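Local coordinates for ADP-dependent L-serine kinase SerK (Thermococcus kodakarensis KOD1, PDB 5X0F), which phosphorylates free L-serine with ADP as phosphate donor, yielding O-phospho-L-serine and AMP in the first step of cysteine biosynthesis from serine, at residues H29-Q34 and V217-T222. The protein carries 1 engineered substitution. Numbering follows the deposited sequence.
Sequences HAQLVQ and VYSPKT. Engineered in segment 29-34: Ala-30 (natural residue Glu).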
ATOM      1  N   HIS A  29       8.965   1.739  -1.063  1.00 15.13           N
ATOM      2  CA  HIS A  29       8.671   0.405  -0.599  1.00 16.14           C
ATOM      3  C   HIS A  29       7.478  -0.245  -1.300  1.00 16.93           C
ATOM      4  O   HIS A  29       7.101  -1.365  -0.966  1.00 17.73           O
ATOM      5  CB  HIS A  29       8.500   0.420   0.928  1.00 15.43           C
ATOM      6  CG  HIS A  29       7.193   0.956   1.430  1.00 14.55           C
ATOM      7  ND1 HIS A  29       7.044   2.227   1.945  1.00 13.37           N
ATOM      8  CD2 HIS A  29       5.982   0.367   1.547  1.00 14.96           C
ATOM      9  CE1 HIS A  29       5.793   2.412   2.323  1.00 13.00           C
ATOM     10  NE2 HIS A  29       5.133   1.290   2.115  1.00 14.01           N
ATOM     11  N   ALA A  30       6.928   0.455  -2.295  1.00 16.91           N
ATOM     12  CA  ALA A  30       5.784  -0.035  -3.035  1.00 17.97           C
ATOM     13  C   ALA A  30       5.907   0.304  -4.508  1.00 18.76           C
ATOM     14  O   ALA A  30       6.400   1.387  -4.879  1.00 18.25           O
ATOM     15  CB  ALA A  30       4.497   0.587  -2.483  1.00 17.19           C
ATOM     16  N   GLN A  31       5.425  -0.623  -5.313  1.00 20.44           N
ATOM     17  CA  GLN A  31       5.167  -0.389  -6.738  1.00 21.56           C
ATOM     18  C   GLN A  31       4.233   0.816  -6.933  1.00 20.71           C
ATOM     19  O   GLN A  31       3.319   1.044  -6.146  1.00 19.99           O
ATOM     20  CB  GLN A  31       4.556  -1.625  -7.365  1.00 23.62           C
ATOM     21  CG  GLN A  31       5.501  -2.805  -7.405  1.00 25.05           C
ATOM     22  CD  GLN A  31       4.890  -4.030  -8.047  1.00 27.39           C
ATOM     23  OE1 GLN A  31       3.672  -4.218  -8.054  1.00 28.01           O
ATOM     24  NE2 GLN A  31       5.737  -4.881  -8.565  1.00 28.99           N
ATOM     25  N   LEU A  32       4.456   1.571  -7.994  1.00 21.06           N
ATOM     26  CA  LEU A  32       3.596   2.741  -8.284  1.00 20.70           C
ATOM     27  C   LEU A  32       2.293   2.326  -8.979  1.00 22.39           C
ATOM     28  O   LEU A  32       2.208   1.286  -9.610  1.00 23.84           O
ATOM     29  CB  LEU A  32       4.355   3.767  -9.131  1.00 20.52           C
ATOM     30  CG  LEU A  32       5.711   4.228  -8.577  1.00 19.45           C
ATOM     31  CD1 LEU A  32       6.509   5.020  -9.618  1.00 19.87           C
ATOM     32  CD2 LEU A  32       5.494   5.049  -7.310  1.00 17.75           C
ATOM     33  N   VAL A  33       1.337   3.237  -8.931  1.00 22.27           N
ATOM     34  CA  VAL A  33       0.046   3.118  -9.543  1.00 24.17           C
ATOM     35  C   VAL A  33       0.009   4.282 -10.509  1.00 24.79           C
ATOM     36  O   VAL A  33      -0.009   5.458 -10.103  1.00 23.17           O
ATOM     37  CB  VAL A  33      -1.110   3.179  -8.538  1.00 23.72           C
ATOM     38  CG1 VAL A  33      -2.446   3.111  -9.276  1.00 25.54           C
ATOM     39  CG2 VAL A  33      -1.016   1.999  -7.585  1.00 23.79           C
ATOM     40  N   GLN A  34       0.000   3.961 -11.794  1.00 27.27           N
ATOM     41  CA  GLN A  34       0.232   4.988 -12.809  1.00 28.52           C
ATOM     42  C   GLN A  34      -0.817   6.104 -12.761  1.00 28.17           C
ATOM     43  O   GLN A  34      -0.476   7.293 -12.912  1.00 27.41           O
ATOM     44  CB  GLN A  34       0.348   4.377 -14.218  1.00 31.57           C
ATOM     45  CG  GLN A  34       1.337   5.117 -15.115  1.00 32.51           C
ATOM     46  CD  GLN A  34       2.752   5.132 -14.566  1.00 31.93           C
ATOM     47  OE1 GLN A  34       3.511   6.071 -14.823  1.00 32.26           O
ATOM     48  NE2 GLN A  34       3.099   4.126 -13.754  1.00 31.87           N
ATOM     49  N   VAL A 217      10.466  -3.932  -3.592  1.00 24.61           N
ATOM     50  CA  VAL A 217       9.213  -3.253  -3.258  1.00 23.12           C
ATOM     51  C   VAL A 217       8.061  -4.232  -3.103  1.00 23.07           C
ATOM     52  O   VAL A 217       8.048  -5.265  -3.767  1.00 24.10           O
ATOM     53  CB  VAL A 217       8.795  -2.205  -4.340  1.00 22.94           C
ATOM     54  CG1 VAL A 217       9.753  -1.021  -4.322  1.00 22.37           C
ATOM     55  CG2 VAL A 217       8.761  -2.818  -5.749  1.00 24.41           C
ATOM     56  N   TYR A 218       7.077  -3.851  -2.283  1.00 21.78           N
ATOM     57  CA  TYR A 218       5.768  -4.542  -2.218  1.00 21.93           C
ATOM     58  C   TYR A 218       4.856  -4.144  -3.377  1.00 22.25           C
ATOM     59  O   TYR A 218       5.088  -3.138  -4.044  1.00 21.81           O
ATOM     60  CB  TYR A 218       5.040  -4.198  -0.906  1.00 21.00           C
ATOM     61  CG  TYR A 218       5.756  -4.624   0.379  1.00 20.77           C
ATOM     62  CD1 TYR A 218       5.858  -5.977   0.742  1.00 21.63           C
ATOM     63  CD2 TYR A 218       6.294  -3.681   1.242  1.00 19.90           C
ATOM     64  CE1 TYR A 218       6.483  -6.371   1.930  1.00 21.63           C
ATOM     65  CE2 TYR A 218       6.930  -4.064   2.422  1.00 20.02           C
ATOM     66  CZ  TYR A 218       7.012  -5.405   2.770  1.00 20.87           C
ATOM     67  OH  TYR A 218       7.660  -5.778   3.948  1.00 21.16           O
ATOM     68  N   SER A 219       3.777  -4.898  -3.576  1.00 23.04           N
ATOM     69  CA  SER A 219       2.686  -4.447  -4.446  1.00 23.60           C
ATOM     70  C   SER A 219       2.051  -3.193  -3.851  1.00 22.63           C
ATOM     71  O   SER A 219       2.284  -2.897  -2.672  1.00 21.72           O
ATOM     72  CB  SER A 219       1.618  -5.538  -4.566  1.00 24.74           C
ATOM     73  OG  SER A 219       2.135  -6.619  -5.274  1.00 25.99           O
ATOM     74  N   PRO A 220       1.246  -2.455  -4.650  1.00 23.08           N
ATOM     75  CA  PRO A 220       0.450  -1.385  -4.046  1.00 22.48           C
ATOM     76  C   PRO A 220      -0.459  -1.990  -2.977  1.00 22.81           C
ATOM     77  O   PRO A 220      -0.729  -3.214  -2.998  1.00 23.70           O
ATOM     78  CB  PRO A 220      -0.373  -0.831  -5.233  1.00 23.30           C
ATOM     79  CG  PRO A 220       0.389  -1.239  -6.451  1.00 24.05           C
ATOM     80  CD  PRO A 220       0.928  -2.598  -6.083  1.00 24.40           C
ATOM     81  N   LYS A 221      -0.883  -1.159  -2.029  1.00 22.24           N
ATOM     82  CA  LYS A 221      -1.864  -1.563  -1.002  1.00 22.78           C
ATOM     83  C   LYS A 221      -1.390  -2.740  -0.123  1.00 22.73           C
ATOM     84  O   LYS A 221      -2.191  -3.588   0.298  1.00 23.65           O
ATOM     85  CB  LYS A 221      -3.231  -1.856  -1.639  1.00 24.33           C
ATOM     86  CG  LYS A 221      -3.915  -0.616  -2.172  1.00 24.62           C
ATOM     87  CD  LYS A 221      -4.498   0.192  -1.027  1.00 24.37           C
ATOM     88  CE  LYS A 221      -5.460   1.229  -1.513  1.00 25.05           C
ATOM     89  NZ  LYS A 221      -4.757   2.464  -1.925  1.00 24.23           N
ATOM     90  N   THR A 222      -0.091  -2.783   0.155  1.00 21.77           N
ATOM     91  CA  THR A 222       0.453  -3.758   1.072  1.00 21.72           C
ATOM     92  C   THR A 222       0.630  -3.192   2.468  1.00 20.97           C
ATOM     93  O   THR A 222       0.153  -3.797   3.426  1.00 21.41           O
ATOM     94  CB  THR A 222       1.747  -4.358   0.534  1.00 21.78           C
ATOM     95  OG1 THR A 222       1.500  -4.853  -0.784  1.00 22.58           O
ATOM     96  CG2 THR A 222       2.239  -5.510   1.421  1.00 22.16           C
TER
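A single parallel beta bridge at the serine kinase active site joins Ala-30 to Tyr-218, linking the loop that leads into helix 34-47 with the loop that approaches strand 224-226. Its two hydrogen bonds both belong to Tyr-218, whose backbone N donates to His-29 O (2.8 Å) and whose O accepts from Gln-31 N (2.8 Å). They differ in approach: the first donor stands above the carbonyl plane of His-29, whereas the second lies almost in line with the Tyr-218 C=O, at 172°. Between them Ala-30 CA adds a CA-H...O contact to Tyr-218 O. Side chains extend the junction along both loops. Val-217 CG2 meets Gln-31 CG at 3.7 Å, the two side chains crossing nearly at right angles. The Gln-31 chain runs extended past CG (chi2 -179°), and the small chi3 of -26° then turns OE1 to Pro-220 CD, 3.7 Å away. Farther on, Val-33 sets CG2 against Pro-220 CG at 3.7 Å, an apolar contact just before the helix. At the other end, Tyr-218 CD2 reaches the edge of the His-29 ring; that imidazole is fixed by a hydrogen bond from ND1 to Ile-67 O and another between NE2 and Thr-223 OG1. Ala-30 is an engineered substitution for the natural Glu, the inferred active-site residue, while Lys-221 and Thr-223 bind O-phospho-L-serine. The principle illustrated is an active site assembled at a junction between distant loops, with an isolated parallel bridge holding their backbones together.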